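Local coordinates for GTPase-activating protein BEM3 (Saccharomyces cerevisiae S288C, PDB 6FSF), which acts as a GTPase-activating protein for CDC42 and, less efficiently, RHO1, and binds phosphatidylinositol 3-phosphate, this chain being its tandem PX-PH part, at residues E22-L27 with S36-I41; E49-S54 with Q123-D128; R167-Q172 with K184-S189; N205-T210 with K231-W236. All coordinates share one frame; numbering follows the deposited sequence.

Contact 1. Residues E22-L27 with S36-I41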
# COMPACT_ATOMS: atom_id res chain seq x y z
N GLU A 22 4.96 -3.10 8.67
CA GLU A 22 4.90 -3.50 7.26
C GLU A 22 3.88 -2.63 6.56
O GLU A 22 2.68 -2.71 6.86
CB GLU A 22 4.54 -4.98 7.12
CG GLU A 22 4.60 -5.47 5.68
CD GLU A 22 4.20 -6.93 5.53
OE1 GLU A 22 3.88 -7.57 6.56
OE2 GLU A 22 4.20 -7.43 4.39
N VAL A 23 4.35 -1.78 5.66
CA VAL A 23 3.46 -0.99 4.81
C VAL A 23 2.83 -1.94 3.81
O VAL A 23 3.52 -2.49 2.94
CB VAL A 23 4.21 0.15 4.12
CG1 VAL A 23 3.26 1.01 3.30
CG2 VAL A 23 4.95 1.01 5.14
N LEU A 24 1.52 -2.15 3.92
CA LEU A 24 0.84 -3.13 3.08
C LEU A 24 0.36 -2.55 1.76
O LEU A 24 0.25 -3.28 0.77
CB LEU A 24 -0.35 -3.73 3.84
CG LEU A 24 -0.06 -4.49 5.14
CD1 LEU A 24 -1.35 -4.94 5.80
CD2 LEU A 24 0.86 -5.67 4.89
N SER A 25 0.07 -1.25 1.72
CA SER A 25 -0.53 -0.64 0.53
C SER A 25 -0.46 0.88 0.65
O SER A 25 -0.43 1.43 1.75
CB SER A 25 -1.98 -1.08 0.34
OG SER A 25 -2.59 -0.37 -0.72
N THR A 26 -0.45 1.53 -0.51
CA THR A 26 -0.67 2.97 -0.62
C THR A 26 -1.85 3.29 -1.53
O THR A 26 -1.98 4.41 -2.02
CB THR A 26 0.59 3.68 -1.12
OG1 THR A 26 0.87 3.28 -2.47
CG2 THR A 26 1.79 3.32 -0.24
N LEU A 27 -2.72 2.30 -1.77
CA LEU A 27 -3.93 2.47 -2.56
C LEU A 27 -5.19 2.15 -1.75
O LEU A 27 -6.25 1.92 -2.33
CB LEU A 27 -3.88 1.60 -3.82
CG LEU A 27 -2.70 1.83 -4.75
CD1 LEU A 27 -2.77 0.87 -5.92
CD2 LEU A 27 -2.67 3.27 -5.23
N SER A 36 -5.13 6.08 0.69
CA SER A 36 -4.33 6.28 1.90
C SER A 36 -3.34 5.13 2.04
O SER A 36 -3.34 4.19 1.24
CB SER A 36 -5.22 6.41 3.14
OG SER A 36 -5.95 5.22 3.37
N ILE A 37 -2.52 5.21 3.08
CA ILE A 37 -1.41 4.29 3.30
C ILE A 37 -1.80 3.35 4.43
O ILE A 37 -1.99 3.78 5.58
CB ILE A 37 -0.11 5.05 3.62
CG1 ILE A 37 0.24 5.99 2.47
CG2 ILE A 37 1.02 4.08 3.91
CD1 ILE A 37 1.23 7.08 2.85
N LEU A 38 -1.93 2.06 4.11
CA LEU A 38 -2.29 1.04 5.09
C LEU A 38 -1.02 0.45 5.69
O LEU A 38 -0.14 -0.02 4.96
CB LEU A 38 -3.13 -0.06 4.44
CG LEU A 38 -3.66 -1.15 5.37
CD1 LEU A 38 -4.68 -0.57 6.34
CD2 LEU A 38 -4.26 -2.30 4.58
N ILE A 39 -0.93 0.45 7.02
CA ILE A 39 0.27 0.05 7.74
C ILE A 39 -0.10 -0.98 8.79
O ILE A 39 -1.07 -0.79 9.54
CB ILE A 39 0.97 1.26 8.40
CG1 ILE A 39 1.38 2.28 7.34
CG2 ILE A 39 2.17 0.81 9.22
CD1 ILE A 39 1.79 3.61 7.92
N ALA A 40 0.67 -2.06 8.85
CA ALA A 40 0.44 -3.13 9.81
C ALA A 40 1.49 -3.08 10.91
O ALA A 40 2.68 -2.89 10.64
CB ALA A 40 0.46 -4.50 9.13
N ILE A 41 1.04 -3.25 12.15
CA ILE A 41 1.91 -3.30 13.32
C ILE A 41 1.93 -4.74 13.82
O ILE A 41 0.87 -5.34 14.04
CB ILE A 41 1.44 -2.33 14.42
CG1 ILE A 41 1.58 -0.89 13.95
CG2 ILE A 41 2.24 -2.55 15.70
CD1 ILE A 41 3.01 -0.46 13.71
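Strand residues E22 to S25 run antiparallel to S36-I41, the two short axes 4.6 Å apart at closest and inclined at 141°, as the two arms of a beta hairpin in the PX-domain sheet. E22 and A40 form a hydrogen-bonded pair, whereas V23 and I39, with CA atoms 4.5 Å apart, form a non-hydrogen-bonded one. The register then slips by one residue: L24 and S25 both face L38, a classic beta bulge. L38 O takes the L24 N-H at 2.9 Å and a weak second bond from S25 N, while L38 N donates to S25 O.

V23 and I37 meet on one face of the sheet through branch methyls. V23 CG1, held anti to its backbone N (chi1 -177°), lies 3.8 Å from I37 CG2, and helix 90-107 covers this side by placing L100 on I37. At the bulge L24 points its CB toward the partner strand, and CD1 touches both L38 CD2 and A40 CB. Past the bulge the chain turns a corner at T26, whose OG1 is hydrogen-bonded to R96. S25 OG, also hydrogen-bonded to E228, there accepts the L27 backbone N-H at 2.9 Å and 167°, an ST turn.

Contact 2. Residues E49-S54 with Q123-D128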
# COMPACT_ATOMS: atom_id res chain seq x y z
N GLU A 49 0.05 -10.24 13.76
CA GLU A 49 -0.37 -8.90 13.39
C GLU A 49 -1.32 -8.36 14.45
O GLU A 49 -2.43 -8.88 14.61
CB GLU A 49 -1.02 -8.92 12.01
CG GLU A 49 -1.30 -7.54 11.43
CD GLU A 49 -2.24 -7.61 10.25
OE1 GLU A 49 -3.45 -7.76 10.47
OE2 GLU A 49 -1.75 -7.54 9.10
N MET A 50 -0.90 -7.32 15.17
CA MET A 50 -1.72 -6.82 16.27
C MET A 50 -2.84 -5.91 15.79
O MET A 50 -3.97 -6.02 16.26
CB MET A 50 -0.83 -6.12 17.30
CG MET A 50 0.17 -7.05 17.98
SD MET A 50 0.92 -6.38 19.47
CE MET A 50 2.06 -5.18 18.78
N PHE A 51 -2.55 -5.00 14.85
CA PHE A 51 -3.58 -4.12 14.31
C PHE A 51 -3.06 -3.47 13.04
O PHE A 51 -1.88 -3.57 12.70
CB PHE A 51 -4.00 -3.06 15.33
CG PHE A 51 -2.89 -2.16 15.79
CD1 PHE A 51 -2.08 -2.52 16.86
CD2 PHE A 51 -2.65 -0.95 15.17
CE1 PHE A 51 -1.05 -1.70 17.28
CE2 PHE A 51 -1.63 -0.11 15.59
CZ PHE A 51 -0.83 -0.49 16.65
N LYS A 52 -3.97 -2.81 12.33
CA LYS A 52 -3.64 -2.00 11.17
C LYS A 52 -4.22 -0.60 11.35
O LYS A 52 -5.16 -0.39 12.12
CB LYS A 52 -4.18 -2.60 9.86
CG LYS A 52 -3.85 -4.06 9.64
CD LYS A 52 -4.35 -4.50 8.27
CE LYS A 52 -4.48 -6.00 8.18
NZ LYS A 52 -5.47 -6.51 9.17
N PHE A 53 -3.65 0.36 10.62
CA PHE A 53 -4.19 1.71 10.60
C PHE A 53 -3.94 2.31 9.22
O PHE A 53 -3.16 1.78 8.42
CB PHE A 53 -3.60 2.58 11.71
CG PHE A 53 -2.11 2.78 11.61
CD1 PHE A 53 -1.59 3.90 11.00
CD2 PHE A 53 -1.24 1.84 12.15
CE1 PHE A 53 -0.22 4.09 10.91
CE2 PHE A 53 0.14 2.02 12.06
CZ PHE A 53 0.64 3.15 11.44
N SER A 54 -4.62 3.42 8.95
CA SER A 54 -4.59 4.05 7.65
C SER A 54 -4.30 5.53 7.81
O SER A 54 -4.88 6.19 8.68
CB SER A 54 -5.92 3.85 6.92
OG SER A 54 -5.90 4.47 5.64
N GLN A 123 0.49 8.18 19.70
CA GLN A 123 -0.85 8.63 19.32
C GLN A 123 -1.09 8.45 17.83
O GLN A 123 -2.21 8.18 17.40
CB GLN A 123 -1.04 10.09 19.72
CG GLN A 123 -0.98 10.36 21.21
CD GLN A 123 -0.99 11.84 21.52
OE1 GLN A 123 -0.76 12.68 20.65
NE2 GLN A 123 -1.27 12.18 22.78
N PHE A 124 -0.03 8.61 17.03
CA PHE A 124 -0.17 8.46 15.58
C PHE A 124 -0.67 7.07 15.21
O PHE A 124 -1.67 6.93 14.49
CB PHE A 124 1.18 8.74 14.92
CG PHE A 124 1.15 8.76 13.42
CD1 PHE A 124 0.67 9.87 12.73
CD2 PHE A 124 1.61 7.68 12.69
CE1 PHE A 124 0.64 9.89 11.35
CE2 PHE A 124 1.59 7.70 11.30
CZ PHE A 124 1.10 8.80 10.64
N ILE A 125 -0.02 6.02 15.73
CA ILE A 125 -0.39 4.65 15.38
C ILE A 125 -1.59 4.14 16.17
O ILE A 125 -2.07 3.03 15.89
CB ILE A 125 0.78 3.68 15.59
CG1 ILE A 125 1.10 3.52 17.08
CG2 ILE A 125 2.01 4.16 14.84
CD1 ILE A 125 2.21 2.52 17.36
N SER A 126 -2.09 4.90 17.14
CA SER A 126 -3.25 4.52 17.92
C SER A 126 -4.54 5.14 17.39
O SER A 126 -5.58 5.04 18.06
CB SER A 126 -3.06 4.92 19.39
OG SER A 126 -1.97 4.21 19.96
N THR A 127 -4.50 5.77 16.22
CA THR A 127 -5.67 6.39 15.61
C THR A 127 -5.84 5.86 14.19
O THR A 127 -4.94 5.23 13.63
CB THR A 127 -5.54 7.92 15.58
OG1 THR A 127 -4.24 8.29 15.12
CG2 THR A 127 -5.77 8.50 16.97
N ASP A 128 -7.02 6.12 13.63
CA ASP A 128 -7.38 5.65 12.29
C ASP A 128 -7.22 4.13 12.17
O ASP A 128 -6.76 3.62 11.14
CB ASP A 128 -6.58 6.37 11.21
CG ASP A 128 -6.76 7.87 11.25
OD1 ASP A 128 -7.79 8.36 10.73
OD2 ASP A 128 -5.88 8.57 11.80
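The F124 side chain, near the end of helix 115-125, crosses that of F53 at about a right angle, F124 CE2 lying 4.1 Å from F53 CE1. I125 follows and supplies most of the apolar cover. Its CA stands over the centre of the F53 ring, 4.2 Å from the centroid and 7° off the normal, a CH-pi contact. I125 CG2 reaches F53 CZ at 3.8 Å, and I125 O lies 3.2 Å from F51 CE2. A chi1 of 62° sets F53 CG between the backbone N and the carbonyl carbon. An alanine in place of F53 would probably open a gap beneath I125 and leave the F124 ring without its aromatic neighbour. T127 O then passes 3.5 Å from F53 CB. At D128 the chain joins the strand edge: D128 O receives the S54 N-H at 3.1 Å and 148°, and F53 CA approaches the same oxygen at 3.2 Å. The D128 carboxylate is engaged by K55 in a salt bridge. This corner of the PX domain thus sets the end of helix 115-125 against strand 49-55, which lies between strands 35-43 and 129-130, while L63 of helix 57-70 touches F124.

Contact 3. Residues R167-Q172 with K184-S189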
# COMPACT_ATOMS: atom_id res chain seq x y z
N ARG A 167 -14.29 -14.36 -8.26
CA ARG A 167 -15.48 -15.11 -7.88
C ARG A 167 -15.58 -16.35 -8.77
O ARG A 167 -15.75 -16.23 -9.99
CB ARG A 167 -16.74 -14.26 -8.02
CG ARG A 167 -18.01 -15.01 -7.68
CD ARG A 167 -19.26 -14.15 -7.88
NE ARG A 167 -20.46 -14.84 -7.41
CZ ARG A 167 -21.69 -14.33 -7.47
NH1 ARG A 167 -22.72 -15.03 -7.02
NH2 ARG A 167 -21.88 -13.11 -7.97
N ASP A 168 -15.48 -17.53 -8.15
CA ASP A 168 -15.42 -18.79 -8.87
C ASP A 168 -14.30 -18.75 -9.90
O ASP A 168 -13.12 -18.85 -9.53
CB ASP A 168 -16.78 -19.10 -9.52
CG ASP A 168 -17.90 -19.21 -8.51
OD1 ASP A 168 -18.04 -20.29 -7.88
OD2 ASP A 168 -18.64 -18.22 -8.31
N ASP A 169 -14.64 -18.60 -11.18
CA ASP A 169 -13.68 -18.40 -12.26
C ASP A 169 -14.02 -17.12 -13.02
O ASP A 169 -13.90 -17.05 -14.25
CB ASP A 169 -13.66 -19.59 -13.21
CG ASP A 169 -12.58 -20.60 -12.86
OD1 ASP A 169 -12.10 -20.60 -11.71
OD2 ASP A 169 -12.22 -21.40 -13.75
N VAL A 170 -14.46 -16.10 -12.29
CA VAL A 170 -14.86 -14.82 -12.86
C VAL A 170 -14.25 -13.71 -12.02
O VAL A 170 -14.34 -13.74 -10.79
CB VAL A 170 -16.40 -14.69 -12.93
CG1 VAL A 170 -16.80 -13.26 -13.25
CG2 VAL A 170 -16.97 -15.65 -13.96
N LEU A 171 -13.62 -12.74 -12.68
CA LEU A 171 -13.00 -11.61 -12.00
C LEU A 171 -13.94 -10.42 -12.03
O LEU A 171 -14.54 -10.11 -13.06
CB LEU A 171 -11.67 -11.26 -12.66
CG LEU A 171 -10.96 -10.00 -12.17
CD1 LEU A 171 -10.75 -10.06 -10.66
CD2 LEU A 171 -9.63 -9.80 -12.89
N GLN A 172 -14.07 -9.75 -10.88
CA GLN A 172 -14.92 -8.56 -10.76
C GLN A 172 -14.06 -7.39 -10.29
O GLN A 172 -13.28 -7.53 -9.35
CB GLN A 172 -16.07 -8.80 -9.78
CG GLN A 172 -16.96 -9.98 -10.14
CD GLN A 172 -18.39 -9.81 -9.65
OE1 GLN A 172 -18.75 -8.76 -9.12
NE2 GLN A 172 -19.20 -10.84 -9.84
N LYS A 184 -14.60 -12.89 -17.60
CA LYS A 184 -14.59 -14.35 -17.63
C LYS A 184 -13.17 -14.84 -17.86
O LYS A 184 -12.52 -14.44 -18.84
CB LYS A 184 -15.51 -14.87 -18.74
CG LYS A 184 -16.96 -15.04 -18.34
CD LYS A 184 -17.79 -15.35 -19.58
CE LYS A 184 -18.89 -16.36 -19.30
NZ LYS A 184 -19.62 -16.69 -20.55
N LEU A 185 -12.68 -15.71 -16.98
CA LEU A 185 -11.34 -16.27 -17.16
C LEU A 185 -11.32 -17.38 -18.19
O LEU A 185 -10.29 -17.61 -18.83
CB LEU A 185 -10.79 -16.79 -15.83
CG LEU A 185 -9.96 -15.82 -14.98
CD1 LEU A 185 -10.84 -14.75 -14.34
CD2 LEU A 185 -9.16 -16.57 -13.93
N ARG A 186 -12.44 -18.09 -18.37
CA ARG A 186 -12.47 -19.19 -19.33
C ARG A 186 -12.41 -18.68 -20.77
O ARG A 186 -11.92 -19.39 -21.65
CB ARG A 186 -13.73 -20.03 -19.13
CG ARG A 186 -13.84 -20.63 -17.73
CD ARG A 186 -15.14 -21.41 -17.59
NE ARG A 186 -15.54 -21.53 -16.19
CZ ARG A 186 -16.22 -20.60 -15.53
NH1 ARG A 186 -16.58 -19.48 -16.14
NH2 ARG A 186 -16.55 -20.79 -14.26
N GLN A 187 -12.89 -17.46 -21.02
CA GLN A 187 -12.84 -16.89 -22.36
C GLN A 187 -11.51 -16.20 -22.65
O GLN A 187 -11.22 -15.92 -23.82
CB GLN A 187 -13.98 -15.89 -22.56
CG GLN A 187 -15.38 -16.46 -22.41
CD GLN A 187 -15.83 -17.23 -23.64
OE1 GLN A 187 -15.15 -18.16 -24.09
NE2 GLN A 187 -16.98 -16.86 -24.19
N SER A 188 -10.70 -15.94 -21.63
CA SER A 188 -9.58 -15.02 -21.75
C SER A 188 -8.24 -15.76 -21.73
O SER A 188 -8.15 -16.95 -21.41
CB SER A 188 -9.62 -13.98 -20.63
OG SER A 188 -9.70 -14.60 -19.36
N SER A 189 -7.20 -15.01 -22.08
CA SER A 189 -5.82 -15.47 -22.01
C SER A 189 -5.01 -14.50 -21.16
O SER A 189 -5.36 -13.32 -21.05
CB SER A 189 -5.20 -15.58 -23.42
OG SER A 189 -5.21 -14.33 -24.08
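In the seven-stranded antiparallel sheet of the PH domain, strand 179-184 lies at the outer edge beside strand 170-174, and this contact is the place where that pairing ends and the chain departs toward strand 188-193. V170 and K184 form an antiparallel non-hydrogen-bonded pair, their CA atoms 4.8 Å apart. One residue beyond, L185 N donates to D169 O at 3.3 Å with an N-H...O angle of 161°, a long but fairly straight bond. The acceptor belongs to the tight turn that joins strands 160-167 and 170-174, where R167 and V170 exchange backbone hydrogen bonds. Residues 185-187 then take helical backbone angles without the regular bonds, and S188 OG donates to K184 O at 2.9 Å, in the carbonyl plane and on a lone pair.

From residues 185-187, two side chains reach back across the contact. L185 directs CD1 to L171 CB, 4.0 Å away, and the same two leucines touch helix 230-240 through F240 and W236 respectively. The R186 chain is extended from CG to NE and crosses D169 at about a right angle, laying its guanidinium over D169 CB. That carbon sits 3.3 Å above the plane, offset toward the rim on the NH2 side. The D169 carboxylate is no direct mate: OD2 lies 4.1 Å from R186 NE, well out of the guanidinium plane, and no N-H points at it. The pair therefore probably attracts through charge alone, weakened by solvent at this surface, and the directional grip comes from the backbone bond to D169 O.

Contact 4. Residues N205-T210 with K231-W236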
# COMPACT_ATOMS: atom_id res chain seq x y z
N ASN A 205 5.03 -5.01 -12.39
CA ASN A 205 4.27 -6.09 -11.76
C ASN A 205 2.97 -6.34 -12.52
O ASN A 205 1.92 -6.61 -11.92
CB ASN A 205 3.98 -5.78 -10.29
CG ASN A 205 5.24 -5.42 -9.52
OD1 ASN A 205 6.31 -5.99 -9.74
ND2 ASN A 205 5.11 -4.47 -8.60
N GLY A 206 3.03 -6.24 -13.84
CA GLY A 206 1.82 -6.24 -14.64
C GLY A 206 1.60 -7.47 -15.49
O GLY A 206 2.52 -8.25 -15.75
N PHE A 207 0.35 -7.66 -15.91
CA PHE A 207 -0.03 -8.75 -16.79
C PHE A 207 -1.22 -8.30 -17.64
O PHE A 207 -1.90 -7.33 -17.31
CB PHE A 207 -0.36 -10.02 -16.01
CG PHE A 207 -1.24 -9.79 -14.81
CD1 PHE A 207 -0.69 -9.65 -13.55
CD2 PHE A 207 -2.62 -9.71 -14.95
CE1 PHE A 207 -1.50 -9.43 -12.45
CE2 PHE A 207 -3.43 -9.50 -13.85
CZ PHE A 207 -2.87 -9.36 -12.60
N LEU A 208 -1.45 -9.03 -18.73
CA LEU A 208 -2.50 -8.70 -19.69
C LEU A 208 -3.54 -9.80 -19.72
O LEU A 208 -3.20 -10.98 -19.84
CB LEU A 208 -1.91 -8.49 -21.09
CG LEU A 208 -2.92 -8.41 -22.24
CD1 LEU A 208 -3.88 -7.25 -22.01
CD2 LEU A 208 -2.21 -8.27 -23.57
N ILE A 209 -4.81 -9.42 -19.62
CA ILE A 209 -5.94 -10.34 -19.74
C ILE A 209 -6.67 -9.99 -21.03
O ILE A 209 -7.20 -8.88 -21.17
CB ILE A 209 -6.87 -10.26 -18.53
CG1 ILE A 209 -6.10 -10.57 -17.24
CG2 ILE A 209 -8.03 -11.23 -18.69
CD1 ILE A 209 -6.97 -10.63 -16.01
N THR A 210 -6.71 -10.94 -21.97
CA THR A 210 -7.32 -10.75 -23.28
C THR A 210 -8.57 -11.63 -23.36
O THR A 210 -8.47 -12.83 -23.63
CB THR A 210 -6.34 -11.08 -24.40
OG1 THR A 210 -5.15 -10.31 -24.24
CG2 THR A 210 -6.96 -10.74 -25.75
N LYS A 231 5.39 -9.77 -5.50
CA LYS A 231 4.82 -10.94 -4.85
C LYS A 231 3.32 -11.02 -5.10
O LYS A 231 2.78 -12.11 -5.32
CB LYS A 231 5.10 -10.90 -3.34
CG LYS A 231 4.48 -12.07 -2.59
CD LYS A 231 4.59 -11.90 -1.08
CE LYS A 231 4.00 -13.11 -0.37
NZ LYS A 231 4.14 -13.01 1.11
N GLU A 232 2.63 -9.88 -5.07
CA GLU A 232 1.20 -9.88 -5.33
C GLU A 232 0.89 -10.33 -6.75
O GLU A 232 -0.16 -10.94 -6.98
CB GLU A 232 0.62 -8.48 -5.07
CG GLU A 232 -0.01 -8.33 -3.70
CD GLU A 232 -1.32 -9.07 -3.58
OE1 GLU A 232 -2.30 -8.66 -4.25
OE2 GLU A 232 -1.38 -10.07 -2.84
N ARG A 233 1.78 -10.06 -7.70
CA ARG A 233 1.59 -10.60 -9.05
C ARG A 233 1.71 -12.11 -9.05
O ARG A 233 0.93 -12.80 -9.72
CB ARG A 233 2.58 -9.98 -10.03
CG ARG A 233 2.48 -10.57 -11.43
CD ARG A 233 3.20 -9.73 -12.48
NE ARG A 233 4.65 -9.75 -12.32
CZ ARG A 233 5.50 -9.26 -13.21
NH1 ARG A 233 5.05 -8.70 -14.33
NH2 ARG A 233 6.80 -9.31 -12.99
N GLU A 234 2.68 -12.65 -8.30
CA GLU A 234 2.79 -14.10 -8.16
C GLU A 234 1.51 -14.69 -7.57
O GLU A 234 0.98 -15.68 -8.09
CB GLU A 234 3.99 -14.46 -7.28
CG GLU A 234 5.35 -14.29 -7.94
CD GLU A 234 6.48 -14.79 -7.06
OE1 GLU A 234 6.32 -15.86 -6.42
OE2 GLU A 234 7.53 -14.11 -6.98
N LEU A 235 1.01 -14.09 -6.49
CA LEU A 235 -0.18 -14.62 -5.84
C LEU A 235 -1.40 -14.55 -6.75
O LEU A 235 -2.23 -15.47 -6.77
CB LEU A 235 -0.45 -13.87 -4.53
CG LEU A 235 0.63 -13.94 -3.45
CD1 LEU A 235 0.10 -13.36 -2.14
CD2 LEU A 235 1.12 -15.36 -3.26
N TRP A 236 -1.52 -13.47 -7.53
CA TRP A 236 -2.69 -13.32 -8.39
C TRP A 236 -2.67 -14.31 -9.54
O TRP A 236 -3.71 -14.86 -9.91
CB TRP A 236 -2.77 -11.89 -8.92
CG TRP A 236 -3.65 -11.00 -8.09
CD1 TRP A 236 -3.25 -10.09 -7.15
CD2 TRP A 236 -5.08 -10.94 -8.13
NE1 TRP A 236 -4.35 -9.47 -6.60
CE2 TRP A 236 -5.48 -9.97 -7.19
CE3 TRP A 236 -6.06 -11.61 -8.87
CZ2 TRP A 236 -6.82 -9.66 -6.97
CZ3 TRP A 236 -7.39 -11.29 -8.66
CH2 TRP A 236 -7.76 -10.33 -7.71
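Helix-to-strand packing joins N205-T210 to K231-W236, a buried contact in which the beginning of strand 206-211 meets the C-terminal helix 230-240. The short axes come no closer than 9.7 Å and run in roughly the same direction, 31° apart, so side chains bridge the space between them. R233 carries most of the bridge. Its CG is anti to the backbone N, and a bend at chi3 of 69° places NE next to the N205 backbone, with CA of N205 3.5 Å above the guanidinium plane and offset toward the rim. R233 CD also packs 3.4 Å from N205 C.

At the guanidinium edge, R233 NH1 donates to G206 O at 2.9 Å, the oxygen lying in the guanidinium plane and the N-H...O angle being 150°. The same nitrogen is hydrogen-bonded to I193 O of the adjoining strand 188-193, so one side-chain group ties the helix to two neighbouring strands. This is the PH-domain arrangement, in which the C-terminal helix caps one end of the strongly bent antiparallel barrel. An alanine in place of R233 would probably leave G206 O and I193 O without this shared donor and open a gap beside N205.

F207 comes from the strand toward the helix and slides past R233 in the opposite direction, its ring and the guanidinium tilted against each other. R233 CG lies at the ring edge, 3.9 Å from F207 CD1. Farther along the helix W236 offers its CB to F207 CZ at 4.5 Å, while its indole has a cation-pi partner in K141.

How the contacts relate
The four contacts follow one another in series and fall into two pairs. Contacts 1 and 2, centred 10 Å apart, share the PX-domain sheet: strands 35-43 and 49-55 are neighbours there, joined where I41 O meets M50 N at 2.9 Å. Contacts 3 and 4, centred 14 Å apart, belong to the PH domain, where strands 188-193 and 206-211 are adjacent and S189 O lies 2.9 Å from T210 N. Between the pairs, contacts 1 and 4 come within about 6 Å at their nearest atoms without touching, whereas the centres of contacts 2 and 3 are 36 Å apart. Two separately built domains thus sit side by side, and N205-D94 and S25-E228 hydrogen bonds cross between them.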